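Local coordinates for chitin elicitor-binding protein (Oryza sativa subsp. japonica, PDB 5JCE) that binds chitin oligosaccharides as a rice receptor and helps pass on the signal that triggers defense responses against fungi, at residues 48-53 against 217-222; 84-89 against 125-130; 143-148 against 211-216. All coordinates share one frame; numbering follows the deposited sequence.

Interaction 1 (48-53 against 217-222)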
ATOM      1  N   LEU A  48       4.710 -13.218   2.098  1.00 40.28           N
ATOM      2  CA  LEU A  48       5.522 -14.153   2.861  1.00 39.89           C
ATOM      3  C   LEU A  48       4.565 -14.872   3.796  1.00 38.12           C
ATOM      4  O   LEU A  48       3.459 -14.390   4.008  1.00 43.19           O
ATOM      5  CB  LEU A  48       6.643 -13.442   3.615  1.00 42.72           C
ATOM      6  CG  LEU A  48       7.945 -13.317   2.826  1.00 40.36           C
ATOM      7  CD1 LEU A  48       7.818 -12.228   1.775  1.00 40.71           C
ATOM      8  CD2 LEU A  48       9.114 -13.030   3.753  1.00 43.80           C
ATOM      9  N   PRO A  49       4.962 -16.043   4.321  1.00 40.14           N
ATOM     10  CA  PRO A  49       4.028 -16.804   5.156  1.00 40.58           C
ATOM     11  C   PRO A  49       3.807 -16.151   6.531  1.00 42.25           C
ATOM     12  O   PRO A  49       4.696 -15.477   7.052  1.00 39.69           O
ATOM     13  CB  PRO A  49       4.720 -18.166   5.308  1.00 40.06           C
ATOM     14  CG  PRO A  49       5.763 -18.211   4.224  1.00 38.89           C
ATOM     15  CD  PRO A  49       6.211 -16.790   4.092  1.00 43.09           C
ATOM     16  N   ASP A  50       2.621 -16.351   7.093  1.00 39.31           N
ATOM     17  CA  ASP A  50       2.317 -15.901   8.442  1.00 40.58           C
ATOM     18  C   ASP A  50       3.287 -16.487   9.462  1.00 38.62           C
ATOM     19  O   ASP A  50       3.551 -17.676   9.436  1.00 36.58           O
ATOM     20  CB  ASP A  50       0.883 -16.274   8.806  1.00 41.09           C
ATOM     21  CG  ASP A  50      -0.129 -15.625   7.878  1.00 46.07           C
ATOM     22  OD1 ASP A  50      -0.021 -15.838   6.654  1.00 54.80           O
ATOM     23  OD2 ASP A  50      -1.014 -14.888   8.353  1.00 45.73           O
ATOM     24  N   GLY A  51       3.820 -15.651  10.357  1.00 39.46           N
ATOM     25  CA  GLY A  51       4.740 -16.133  11.371  1.00 36.86           C
ATOM     26  C   GLY A  51       6.205 -16.198  10.949  1.00 40.97           C
ATOM     27  O   GLY A  51       7.062 -16.613  11.730  1.00 42.30           O
ATOM     28  N   THR A  52       6.491 -15.820   9.707  1.00 39.22           N
ATOM     29  CA  THR A  52       7.852 -15.540   9.294  1.00 40.74           C
ATOM     30  C   THR A  52       8.454 -14.479  10.212  1.00 42.67           C
ATOM     31  O   THR A  52       7.782 -13.507  10.570  1.00 42.66           O
ATOM     32  CB  THR A  52       7.901 -15.045   7.845  1.00 41.51           C
ATOM     33  OG1 THR A  52       7.320 -16.033   6.987  1.00 39.83           O
ATOM     34  CG2 THR A  52       9.335 -14.781   7.424  1.00 40.61           C
ATOM     35  N   LEU A  53       9.715 -14.667  10.596  1.00 47.01           N
ATOM     36  CA  LEU A  53      10.397 -13.749  11.506  1.00 41.77           C
ATOM     37  C   LEU A  53      10.954 -12.535  10.763  1.00 45.83           C
ATOM     38  O   LEU A  53      11.069 -12.526   9.527  1.00 45.68           O
ATOM     39  CB  LEU A  53      11.531 -14.461  12.225  1.00 45.89           C
ATOM     40  CG  LEU A  53      11.204 -15.801  12.898  1.00 49.85           C
ATOM     41  CD1 LEU A  53      12.488 -16.505  13.375  1.00 40.37           C
ATOM     42  CD2 LEU A  53      10.199 -15.633  14.031  1.00 42.05           C
ATOM     43  N   TYR A 217      -1.766 -10.354   1.593  1.00 39.86           N
ATOM     44  CA  TYR A 217      -2.739 -10.376   2.663  1.00 39.61           C
ATOM     45  C   TYR A 217      -2.378  -9.297   3.654  1.00 38.68           C
ATOM     46  O   TYR A 217      -1.314  -8.713   3.554  1.00 33.96           O
ATOM     47  CB  TYR A 217      -2.821 -11.750   3.333  1.00 38.38           C
ATOM     48  CG  TYR A 217      -1.568 -12.186   4.042  1.00 41.05           C
ATOM     49  CD1 TYR A 217      -1.366 -11.856   5.380  1.00 39.98           C
ATOM     50  CD2 TYR A 217      -0.584 -12.946   3.378  1.00 36.96           C
ATOM     51  CE1 TYR A 217      -0.219 -12.245   6.042  1.00 39.52           C
ATOM     52  CE2 TYR A 217       0.571 -13.347   4.033  1.00 36.53           C
ATOM     53  CZ  TYR A 217       0.737 -12.988   5.378  1.00 40.98           C
ATOM     54  OH  TYR A 217       1.854 -13.353   6.075  1.00 44.69           O
ATOM     55  N   GLY A 218      -3.294  -9.000   4.577  1.00 40.85           N
ATOM     56  CA  GLY A 218      -3.096  -7.919   5.532  1.00 39.78           C
ATOM     57  C   GLY A 218      -3.927  -8.135   6.784  1.00 40.22           C
ATOM     58  O   GLY A 218      -4.763  -9.040   6.836  1.00 39.03           O
ATOM     59  N   PHE A 219      -3.689  -7.304   7.795  1.00 43.35           N
ATOM     60  CA  PHE A 219      -4.441  -7.364   9.045  1.00 41.20           C
ATOM     61  C   PHE A 219      -5.177  -6.051   9.297  1.00 46.98           C
ATOM     62  O   PHE A 219      -4.682  -4.971   8.955  1.00 43.90           O
ATOM     63  CB  PHE A 219      -3.504  -7.693  10.213  1.00 43.02           C
ATOM     64  CG  PHE A 219      -2.836  -9.039  10.088  1.00 42.61           C
ATOM     65  CD1 PHE A 219      -3.451 -10.183  10.588  1.00 40.65           C
ATOM     66  CD2 PHE A 219      -1.602  -9.166   9.452  1.00 42.67           C
ATOM     67  CE1 PHE A 219      -2.844 -11.437  10.474  1.00 42.95           C
ATOM     68  CE2 PHE A 219      -0.996 -10.424   9.323  1.00 45.94           C
ATOM     69  CZ  PHE A 219      -1.623 -11.558   9.839  1.00 41.33           C
ATOM     70  N   THR A 220      -6.361  -6.139   9.900  1.00 47.80           N
ATOM     71  CA  THR A 220      -7.118  -4.935  10.211  1.00 48.18           C
ATOM     72  C   THR A 220      -7.901  -5.071  11.531  1.00 51.06           C
ATOM     73  O   THR A 220      -7.916  -6.144  12.145  1.00 50.50           O
ATOM     74  CB  THR A 220      -8.065  -4.588   9.046  1.00 47.98           C
ATOM     75  OG1 THR A 220      -8.541  -3.239   9.171  1.00 41.59           O
ATOM     76  CG2 THR A 220      -9.225  -5.584   8.967  1.00 45.78           C
ATOM     77  N   ALA A 221      -8.509  -3.970  11.974  1.00 52.50           N
ATOM     78  CA  ALA A 221      -9.330  -3.931  13.192  1.00 54.97           C
ATOM     79  C   ALA A 221      -8.552  -4.302  14.454  1.00 56.06           C
ATOM     80  O   ALA A 221      -8.928  -5.227  15.180  1.00 55.18           O
ATOM     81  CB  ALA A 221     -10.548  -4.841  13.045  1.00 53.48           C
ATOM     82  N   GLY A 222      -7.481  -3.558  14.714  1.00 58.52           N
ATOM     83  CA  GLY A 222      -6.627  -3.826  15.855  1.00 58.18           C
ATOM     84  C   GLY A 222      -6.075  -5.238  15.805  1.00 60.94           C
ATOM     85  O   GLY A 222      -6.024  -5.920  16.823  1.00 70.97           O
TER
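Tyr217, on the edge strand 217-220, carries most of this contact by sending its hydroxyl to the backbone of the loop that follows helix 39-45. Its CG sits between the backbone N and the carbonyl carbon (chi1 64°), which swings the ring out of the strand toward Leu48. There OH donates to Leu48 O over 2.8 Å, arriving 33° out of the carbonyl plane, while the oxygen lies at the ring's edge. Asp50 and Tyr217 approach from opposite directions, carboxylate and ring planes only 14° apart; Asp50 OD1 comes to 3.2 Å of Tyr217 OH, a close approach only. The carboxylate's strongest partner is Arg226, in a salt bridge from OD2, and the same arginine makes a cation-pi contact with the Tyr217 ring. Two residues on, Phe219 brings CZ to 3.7 Å from Asp50 OD2, with ring and carboxylate planes steeply inclined. The Phe219 N-H bonds Asp41 of helix 39-45, and Tyr217 shares a backbone hydrogen bond with Gly44, tying the strand to that helix.

The loop meets these rings in a type II beta turn, Pro49 to Thr52, with Gly51 at its third position. Pro49 O accepts from both Thr52 N (3.2 Å) and Thr52 OG1 (2.7 Å), from one face of its plane, which helps shape the corner bearing Asp50. The chemistry is thus mainly polar at the surface: a tyrosine hydroxyl satisfies a loop carbonyl, and the positive charge of Arg226 probably steadies the carboxylate lying against two aromatic rings.

Interaction 2 (84-89 against 125-130). With NAG (2-acetamido-2-deoxy-beta-D-glucopyranose), chain C; NAG (2-acetamido-2-deoxy-beta-D-glucopyranose), chain B.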
ATOM      1  N   ILE A  84       9.816   9.054   8.386  1.00 49.40           N
ATOM      2  CA  ILE A  84      10.574  10.104   9.016  1.00 51.75           C
ATOM      3  C   ILE A  84      12.039   9.730   9.031  1.00 51.32           C
ATOM      4  O   ILE A  84      12.436   8.738   9.636  1.00 57.31           O
ATOM      5  CB  ILE A  84      10.092  10.376  10.449  1.00 46.01           C
ATOM      6  CG1 ILE A  84       8.724  11.059  10.400  1.00 52.28           C
ATOM      7  CG2 ILE A  84      11.087  11.269  11.164  1.00 48.11           C
ATOM      8  CD1 ILE A  84       8.038  11.204  11.758  1.00 47.62           C
ATOM      9  N   TYR A  85      12.842  10.546   8.368  1.00 50.67           N
ATOM     10  CA  TYR A  85      14.267  10.313   8.298  1.00 50.65           C
ATOM     11  C   TYR A  85      15.019  11.234   9.263  1.00 52.70           C
ATOM     12  O   TYR A  85      14.733  12.425   9.335  1.00 51.38           O
ATOM     13  CB  TYR A  85      14.751  10.516   6.860  1.00 45.00           C
ATOM     14  CG  TYR A  85      16.206  10.192   6.693  1.00 51.20           C
ATOM     15  CD1 TYR A  85      16.626   8.886   6.529  1.00 47.88           C
ATOM     16  CD2 TYR A  85      17.164  11.193   6.723  1.00 56.05           C
ATOM     17  CE1 TYR A  85      17.949   8.584   6.392  1.00 49.60           C
ATOM     18  CE2 TYR A  85      18.494  10.896   6.582  1.00 55.07           C
ATOM     19  CZ  TYR A  85      18.880   9.589   6.418  1.00 50.11           C
ATOM     20  OH  TYR A  85      20.213   9.275   6.280  1.00 57.66           O
ATOM     21  N   VAL A  86      15.959  10.664  10.013  1.00 51.40           N
ATOM     22  CA  VAL A  86      16.841  11.420  10.901  1.00 47.70           C
ATOM     23  C   VAL A  86      18.211  11.634  10.264  1.00 56.06           C
ATOM     24  O   VAL A  86      18.928  10.671   9.972  1.00 58.89           O
ATOM     25  CB  VAL A  86      17.049  10.710  12.257  1.00 52.73           C
ATOM     26  CG1 VAL A  86      17.818  11.623  13.216  1.00 50.30           C
ATOM     27  CG2 VAL A  86      15.719  10.292  12.857  1.00 42.66           C
ATOM     28  N   VAL A  87      18.578  12.896  10.071  1.00 57.40           N
ATOM     29  CA  VAL A  87      19.803  13.255   9.369  1.00 58.77           C
ATOM     30  C   VAL A  87      21.069  12.809  10.104  1.00 59.72           C
ATOM     31  O   VAL A  87      21.238  13.068  11.296  1.00 60.72           O
ATOM     32  CB  VAL A  87      19.855  14.767   9.140  1.00 57.63           C
ATOM     33  CG1 VAL A  87      21.211  15.186   8.589  1.00 57.42           C
ATOM     34  CG2 VAL A  87      18.717  15.180   8.217  1.00 59.32           C
ATOM     35  N   GLN A  88      21.951  12.123   9.382  1.00 63.89           N
ATOM     36  CA  GLN A  88      23.199  11.620   9.949  1.00 64.35           C
ATOM     37  C   GLN A  88      24.323  12.603   9.639  1.00 66.88           C
ATOM     38  O   GLN A  88      24.212  13.370   8.679  1.00 65.62           O
ATOM     39  CB  GLN A  88      23.521  10.224   9.395  1.00 63.98           C
ATOM     40  CG  GLN A  88      22.519   9.146   9.786  1.00 56.98           C
ATOM     41  CD  GLN A  88      22.100   9.228  11.240  1.00 66.59           C
ATOM     42  OE1 GLN A  88      22.928   9.133  12.149  1.00 72.91           O
ATOM     43  NE2 GLN A  88      20.803   9.427  11.471  1.00 64.04           N
ATOM     44  N   PRO A  89      25.395  12.594  10.461  1.00 67.84           N
ATOM     45  CA  PRO A  89      26.578  13.458  10.391  1.00 68.96           C
ATOM     46  C   PRO A  89      26.852  14.205   9.075  1.00 74.15           C
ATOM     47  O   PRO A  89      27.006  15.429   9.154  1.00 85.00           O
ATOM     48  CB  PRO A  89      27.695  12.477  10.718  1.00 68.34           C
ATOM     49  CG  PRO A  89      27.037  11.565  11.781  1.00 69.84           C
ATOM     50  CD  PRO A  89      25.516  11.715  11.638  1.00 65.57           C
ATOM     51  N   SER A 125      20.712  15.166  13.148  1.00 58.42           N
ATOM     52  CA  SER A 125      19.611  14.824  14.054  1.00 59.90           C
ATOM     53  C   SER A 125      18.290  15.521  13.702  1.00 58.90           C
ATOM     54  O   SER A 125      17.281  15.327  14.393  1.00 56.84           O
ATOM     55  CB  SER A 125      19.980  15.136  15.511  1.00 60.22           C
ATOM     56  OG  SER A 125      21.233  14.573  15.854  1.00 60.56           O
ATOM     57  N   GLN A 126      18.288  16.318  12.636  1.00 55.46           N
ATOM     58  CA  GLN A 126      17.054  16.950  12.180  1.00 52.56           C
ATOM     59  C   GLN A 126      16.135  15.893  11.561  1.00 56.03           C
ATOM     60  O   GLN A 126      16.588  14.986  10.865  1.00 60.71           O
ATOM     61  CB  GLN A 126      17.348  18.072  11.180  1.00 49.90           C
ATOM     62  CG  GLN A 126      16.119  18.856  10.740  1.00 50.46           C
ATOM     63  CD  GLN A 126      16.420  19.853   9.626  1.00 52.01           C
ATOM     64  OE1 GLN A 126      17.584  20.133   9.310  1.00 48.10           O
ATOM     65  NE2 GLN A 126      15.366  20.357   8.990  1.00 45.63           N
ATOM     66  N   THR A 127      14.841  15.985  11.820  1.00 52.67           N
ATOM     67  CA  THR A 127      13.956  14.994  11.264  1.00 49.17           C
ATOM     68  C   THR A 127      13.237  15.546  10.060  1.00 52.19           C
ATOM     69  O   THR A 127      12.863  16.721  10.009  1.00 48.89           O
ATOM     70  CB  THR A 127      12.935  14.480  12.282  1.00 53.16           C
ATOM     71  OG1 THR A 127      12.131  15.568  12.759  1.00 60.03           O
ATOM     72  CG2 THR A 127      13.652  13.801  13.436  1.00 48.99           C
ATOM     73  N   LEU A 128      13.056  14.652   9.095  1.00 52.81           N
ATOM     74  CA  LEU A 128      12.547  14.970   7.778  1.00 44.46           C
ATOM     75  C   LEU A 128      11.410  14.050   7.450  1.00 47.86           C
ATOM     76  O   LEU A 128      11.559  12.830   7.450  1.00 49.87           O
ATOM     77  CB  LEU A 128      13.633  14.809   6.724  1.00 42.52           C
ATOM     78  CG  LEU A 128      14.860  15.697   6.774  1.00 51.58           C
ATOM     79  CD1 LEU A 128      15.894  15.189   5.781  1.00 50.20           C
ATOM     80  CD2 LEU A 128      14.444  17.126   6.467  1.00 47.75           C
ATOM     81  N   TRP A 129      10.263  14.624   7.171  1.00 46.60           N
ATOM     82  CA  TRP A 129       9.228  13.850   6.542  1.00 46.08           C
ATOM     83  C   TRP A 129       9.636  13.568   5.072  1.00 44.35           C
ATOM     84  O   TRP A 129      10.093  14.451   4.359  1.00 42.78           O
ATOM     85  CB  TRP A 129       7.907  14.601   6.660  1.00 45.44           C
ATOM     86  CG  TRP A 129       6.852  14.148   5.747  1.00 47.84           C
ATOM     87  CD1 TRP A 129       6.573  12.858   5.363  1.00 46.20           C
ATOM     88  CD2 TRP A 129       5.904  14.981   5.095  1.00 47.56           C
ATOM     89  NE1 TRP A 129       5.504  12.850   4.495  1.00 47.09           N
ATOM     90  CE2 TRP A 129       5.074  14.139   4.313  1.00 48.16           C
ATOM     91  CE3 TRP A 129       5.674  16.361   5.086  1.00 44.94           C
ATOM     92  CZ2 TRP A 129       4.028  14.640   3.535  1.00 47.49           C
ATOM     93  CZ3 TRP A 129       4.639  16.855   4.307  1.00 51.06           C
ATOM     94  CH2 TRP A 129       3.830  15.998   3.537  1.00 51.79           C
ATOM     95  N   ILE A 130       9.532  12.338   4.618  1.00 46.48           N
ATOM     96  CA  ILE A 130       9.897  12.032   3.258  1.00 43.96           C
ATOM     97  C   ILE A 130       8.609  11.729   2.590  1.00 44.61           C
ATOM     98  O   ILE A 130       8.021  10.742   2.914  1.00 47.71           O
ATOM     99  CB  ILE A 130      10.761  10.775   3.201  1.00 46.18           C
ATOM    100  CG1 ILE A 130      12.049  10.969   3.987  1.00 45.03           C
ATOM    101  CG2 ILE A 130      11.064  10.389   1.778  1.00 46.04           C
ATOM    102  CD1 ILE A 130      12.792  12.222   3.639  1.00 44.19           C
TER
HETATM  103  C1  NAG C   3       9.752  18.214  12.873  1.00 54.57           C
HETATM  104  C2  NAG C   3      10.407  19.246  11.999  1.00 50.33           C
HETATM  105  C3  NAG C   3       9.639  19.364  10.716  1.00 46.10           C
HETATM  106  C4  NAG C   3       9.639  18.026  10.030  1.00 50.77           C
HETATM  107  C5  NAG C   3       8.900  17.087  10.930  1.00 51.29           C
HETATM  108  C6  NAG C   3       8.899  15.696  10.361  1.00 57.53           C
HETATM  109  C7  NAG C   3      11.409  20.768  13.501  1.00 50.76           C
HETATM  110  C8  NAG C   3      11.266  21.982  14.310  1.00 53.24           C
HETATM  111  N2  NAG C   3      10.410  20.464  12.731  1.00 50.89           N
HETATM  112  O3  NAG C   3      10.283  20.298   9.907  1.00 48.75           O
HETATM  113  O4  NAG C   3       8.949  18.083   8.793  1.00 57.37           O
HETATM  114  O5  NAG C   3       9.611  17.030  12.135  1.00 55.19           O
HETATM  115  O6  NAG C   3       8.721  14.803  11.434  1.00 53.26           O
HETATM  116  O7  NAG C   3      12.409  20.131  13.565  1.00 59.30           O
HETATM  117  C1  NAG B   2       9.502  17.037  17.894  1.00 67.01           C
HETATM  118  C2  NAG B   2       9.962  15.880  17.023  1.00 66.94           C
HETATM  119  C3  NAG B   2      10.668  16.355  15.772  1.00 60.34           C
HETATM  120  C4  NAG B   2       9.904  17.470  15.101  1.00 58.62           C
HETATM  121  C5  NAG B   2       9.694  18.561  16.088  1.00 59.44           C
HETATM  122  C6  NAG B   2       8.783  19.583  15.505  1.00 56.34           C
HETATM  123  C7  NAG B   2      10.391  13.777  18.125  1.00 64.91           C
HETATM  124  C8  NAG B   2      11.394  12.854  18.713  1.00 57.85           C
HETATM  125  N2  NAG B   2      10.830  14.962  17.732  1.00 68.86           N
HETATM  126  O3  NAG B   2      10.717  15.246  14.898  1.00 62.99           O
HETATM  127  O4  NAG B   2      10.617  18.010  13.999  1.00 67.48           O
HETATM  128  O5  NAG B   2       8.886  18.003  17.073  1.00 63.69           O
HETATM  129  O6  NAG B   2       7.555  19.224  16.089  1.00 50.87           O
HETATM  130  O7  NAG B   2       9.239  13.463  18.034  1.00 59.63           O
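Thr127 places OG1 between its backbone N and carbonyl carbon (chi1 60°), which turns the hydroxyl toward the sugars and lays CG2 alongside Val86 CG2, 4.1 Å away and pointing the same way. Ile84 extends CG1 beside its own backbone N, carrying CD1 to the chain C sugar, while its CG2 crosses to Thr127 CB at 3.9 Å. The Thr127 hydroxyl sits beside the junction of two consecutive N-acetylglucosamine units, where O4 of the chain B sugar meets C1 of the chain C sugar. Thr127 OG1 shares a hydrogen bond with O3 of the chain B sugar at 2.6 Å, in which either may donate; its bond to O5 of the chain C sugar is not settled. A valine in its place would probably leave the chain B O3 without this mate and weaken the hold on chitin. Trp129 meets the chain C sugar with its backbone N and CB, near C6; that N-H bonds Asn114 OD1, which is also hydrogen-bonded to the glycan.

Strands 84-86 and 127-129 form the antiparallel pair of the LysM beta-alpha-alpha-beta fold, with helices 93-100 and 107-113 between them in sequence. Tyr85 and Leu128 make the hydrogen-bonded pair; beyond the strands Val87 N reaches Gln126 O and Ser125 N reaches Val87 O, both nearly straight, with N-H...O angles of 170°.

Behind the sugar-binding face, Tyr85 and Leu128 turn to helix 93-100, where both touch Ile96. Leu128 CD1 packs obliquely on Val87 CG2 at 3.7 Å, and Tyr85 CB meets Ile130 CG1, leaving the phenol hydroxyl to bond Asp91.

Interaction 3 (143-148 against 211-216)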
ATOM      1  N   ASN A 143     -11.519   0.332  -7.574  1.00 59.43           N
ATOM      2  CA  ASN A 143     -10.420   0.481  -6.632  1.00 55.32           C
ATOM      3  C   ASN A 143      -9.128  -0.172  -7.111  1.00 50.69           C
ATOM      4  O   ASN A 143      -9.135  -1.241  -7.723  1.00 51.38           O
ATOM      5  CB  ASN A 143     -10.790  -0.118  -5.283  1.00 50.29           C
ATOM      6  CG  ASN A 143     -11.890   0.629  -4.602  1.00 50.37           C
ATOM      7  OD1 ASN A 143     -11.874   1.859  -4.528  1.00 62.83           O
ATOM      8  ND2 ASN A 143     -12.863  -0.105  -4.097  1.00 50.97           N
ATOM      9  N   VAL A 144      -8.014   0.481  -6.807  1.00 52.48           N
ATOM     10  CA  VAL A 144      -6.699  -0.042  -7.118  1.00 46.03           C
ATOM     11  C   VAL A 144      -5.740   0.344  -6.011  1.00 46.82           C
ATOM     12  O   VAL A 144      -6.018   1.230  -5.219  1.00 48.68           O
ATOM     13  CB  VAL A 144      -6.158   0.487  -8.455  1.00 46.44           C
ATOM     14  CG1 VAL A 144      -6.875  -0.172  -9.613  1.00 45.00           C
ATOM     15  CG2 VAL A 144      -6.289   2.008  -8.518  1.00 45.47           C
ATOM     16  N   MET A 145      -4.611  -0.339  -5.953  1.00 47.04           N
ATOM     17  CA  MET A 145      -3.560   0.073  -5.068  1.00 45.38           C
ATOM     18  C   MET A 145      -2.436   0.602  -5.902  1.00 44.66           C
ATOM     19  O   MET A 145      -1.753  -0.175  -6.532  1.00 47.66           O
ATOM     20  CB  MET A 145      -3.070  -1.080  -4.217  1.00 49.49           C
ATOM     21  CG  MET A 145      -2.109  -0.626  -3.137  1.00 48.09           C
ATOM     22  SD  MET A 145      -0.881  -1.891  -2.894  1.00 68.04           S
ATOM     23  CE  MET A 145       0.158  -1.530  -4.316  1.00 55.78           C
ATOM     24  N   HIS A 146      -2.240   1.916  -5.926  1.00 44.21           N
ATOM     25  CA  HIS A 146      -1.141   2.462  -6.704  1.00 44.22           C
ATOM     26  C   HIS A 146       0.161   1.990  -6.113  1.00 41.24           C
ATOM     27  O   HIS A 146       0.267   1.820  -4.915  1.00 51.45           O
ATOM     28  CB  HIS A 146      -1.196   3.980  -6.752  1.00 41.10           C
ATOM     29  CG  HIS A 146      -2.429   4.499  -7.407  1.00 44.86           C
ATOM     30  ND1 HIS A 146      -2.475   4.837  -8.742  1.00 44.73           N
ATOM     31  CD2 HIS A 146      -3.674   4.708  -6.917  1.00 43.31           C
ATOM     32  CE1 HIS A 146      -3.696   5.247  -9.043  1.00 52.20           C
ATOM     33  NE2 HIS A 146      -4.440   5.185  -7.951  1.00 45.86           N
ATOM     34  N   LEU A 147       1.146   1.771  -6.965  1.00 41.16           N
ATOM     35  CA  LEU A 147       2.442   1.274  -6.552  1.00 41.56           C
ATOM     36  C   LEU A 147       3.454   2.086  -7.313  1.00 44.94           C
ATOM     37  O   LEU A 147       3.305   2.270  -8.526  1.00 49.82           O
ATOM     38  CB  LEU A 147       2.585  -0.224  -6.875  1.00 45.89           C
ATOM     39  CG  LEU A 147       3.947  -0.922  -6.817  1.00 40.26           C
ATOM     40  CD1 LEU A 147       4.631  -0.665  -5.498  1.00 43.51           C
ATOM     41  CD2 LEU A 147       3.747  -2.378  -6.942  1.00 46.63           C
ATOM     42  N   ALA A 148       4.470   2.585  -6.625  1.00 41.09           N
ATOM     43  CA  ALA A 148       5.498   3.384  -7.286  1.00 41.32           C
ATOM     44  C   ALA A 148       6.616   2.471  -7.768  1.00 43.77           C
ATOM     45  O   ALA A 148       7.249   1.770  -6.976  1.00 42.64           O
ATOM     46  CB  ALA A 148       6.038   4.459  -6.350  1.00 39.24           C
ATOM     47  N   LEU A 211      -6.686  -2.651   0.626  1.00 46.41           N
ATOM     48  CA  LEU A 211      -6.519  -2.733  -0.812  1.00 47.87           C
ATOM     49  C   LEU A 211      -5.388  -3.708  -1.023  1.00 47.47           C
ATOM     50  O   LEU A 211      -4.225  -3.366  -0.836  1.00 43.85           O
ATOM     51  CB  LEU A 211      -6.208  -1.366  -1.433  1.00 46.76           C
ATOM     52  CG  LEU A 211      -7.148  -0.199  -1.102  1.00 48.52           C
ATOM     53  CD1 LEU A 211      -6.672   1.069  -1.790  1.00 49.46           C
ATOM     54  CD2 LEU A 211      -8.610  -0.498  -1.458  1.00 44.46           C
ATOM     55  N   LEU A 212      -5.747  -4.941  -1.369  1.00 48.09           N
ATOM     56  CA  LEU A 212      -4.782  -6.006  -1.477  1.00 39.60           C
ATOM     57  C   LEU A 212      -4.778  -6.572  -2.882  1.00 44.84           C
ATOM     58  O   LEU A 212      -5.784  -7.121  -3.334  1.00 48.36           O
ATOM     59  CB  LEU A 212      -5.088  -7.094  -0.444  1.00 45.19           C
ATOM     60  CG  LEU A 212      -4.962  -6.665   1.026  1.00 49.35           C
ATOM     61  CD1 LEU A 212      -5.618  -7.681   1.935  1.00 47.28           C
ATOM     62  CD2 LEU A 212      -3.494  -6.447   1.435  1.00 42.75           C
ATOM     63  N   PRO A 213      -3.654  -6.422  -3.598  1.00 41.79           N
ATOM     64  CA  PRO A 213      -3.544  -7.108  -4.892  1.00 44.24           C
ATOM     65  C   PRO A 213      -3.422  -8.618  -4.716  1.00 46.63           C
ATOM     66  O   PRO A 213      -3.495  -9.133  -3.590  1.00 48.88           O
ATOM     67  CB  PRO A 213      -2.271  -6.517  -5.504  1.00 42.00           C
ATOM     68  CG  PRO A 213      -1.487  -6.054  -4.369  1.00 43.61           C
ATOM     69  CD  PRO A 213      -2.469  -5.613  -3.300  1.00 38.67           C
ATOM     70  N   ASP A 214      -3.236  -9.326  -5.819  1.00 46.01           N
ATOM     71  CA  ASP A 214      -3.271 -10.770  -5.773  1.00 47.93           C
ATOM     72  C   ASP A 214      -2.088 -11.352  -5.010  1.00 46.55           C
ATOM     73  O   ASP A 214      -0.970 -10.851  -5.095  1.00 46.42           O
ATOM     74  CB  ASP A 214      -3.311 -11.343  -7.190  1.00 53.16           C
ATOM     75  CG  ASP A 214      -3.227 -12.855  -7.198  1.00 53.20           C
ATOM     76  OD1 ASP A 214      -4.239 -13.514  -6.855  1.00 54.43           O
ATOM     77  OD2 ASP A 214      -2.125 -13.372  -7.492  1.00 53.35           O
ATOM     78  N   GLY A 215      -2.347 -12.416  -4.262  1.00 43.28           N
ATOM     79  CA  GLY A 215      -1.289 -13.122  -3.577  1.00 41.84           C
ATOM     80  C   GLY A 215      -0.882 -12.493  -2.265  1.00 44.88           C
ATOM     81  O   GLY A 215      -0.079 -13.069  -1.540  1.00 47.83           O
ATOM     82  N   THR A 216      -1.432 -11.324  -1.945  1.00 42.67           N
ATOM     83  CA  THR A 216      -1.046 -10.644  -0.703  1.00 43.88           C
ATOM     84  C   THR A 216      -2.103 -10.777   0.385  1.00 41.46           C
ATOM     85  O   THR A 216      -3.198 -11.270   0.144  1.00 44.15           O
ATOM     86  CB  THR A 216      -0.772  -9.160  -0.933  1.00 42.19           C
ATOM     87  OG1 THR A 216      -1.994  -8.485  -1.253  1.00 40.96           O
ATOM     88  CG2 THR A 216       0.228  -8.982  -2.069  1.00 44.56           C
TER
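Leu211 CD1 comes to 3.5 Å from Val144 O, touching that flat peptide group at its oxygen, and no aromatic ring takes part across this contact. Asn143, which does carry a flat amide, meets Leu211 CD2 through its CB rather than through the amide. The ring of Pro213 is puckered, and Met145 SD meets it at CD, 4.1 Å away, the two side chains crossing at a slant. Pro213 O, by contrast, is used within its own segment: Thr216 OG1 donates to it over 2.9 Å from 39° above the carbonyl plane, in the type II turn from Pro213 to Thr216 that leads into strand 217-220.

Leu211 packs most extensively, its CB facing Met145 CB at 4.2 Å. Met145 starts extended, CG anti to the backbone N (chi1 -172°), then bends at the next two torsions so that the sulfur arrives beside Pro213.

No hydrogen bond joins the two segments, so apolar packing does the work: the loop 211-216 leans on strand 144-150 without adding to its sheet. That strand's backbone is engaged instead on both sides, Met145 with Leu193 of strand 188-194 and Ala148 with residues of strand 12-20. Leu193 touches both Met145 and Pro213, as does Lys65 of strand 63-72, placing the contact against the central mixed sheet.

Overall arrangement
Interaction 3 is the buried one, its centre about 7 Å from that of the chain; it has no hydrogen bond between its segments and rests on mainly apolar packing. Interaction 1, nearer the surface, rests on one tyrosine hydroxyl bond to a loop carbonyl, with a carboxylate alongside that is paired to Arg226. The two share a run of chain: 211-216 leads into 217-222, and Leu212 packs on the backbone of Tyr217 and Gly218, so the linker joins the central mixed sheet to the three-stranded one. Interaction 2 stands apart, its centre about 29 Å from theirs, in a partly buried LysM strand pair closed by backbone hydrogen bonds; one face serves the glycan, whereas the others lie away from it.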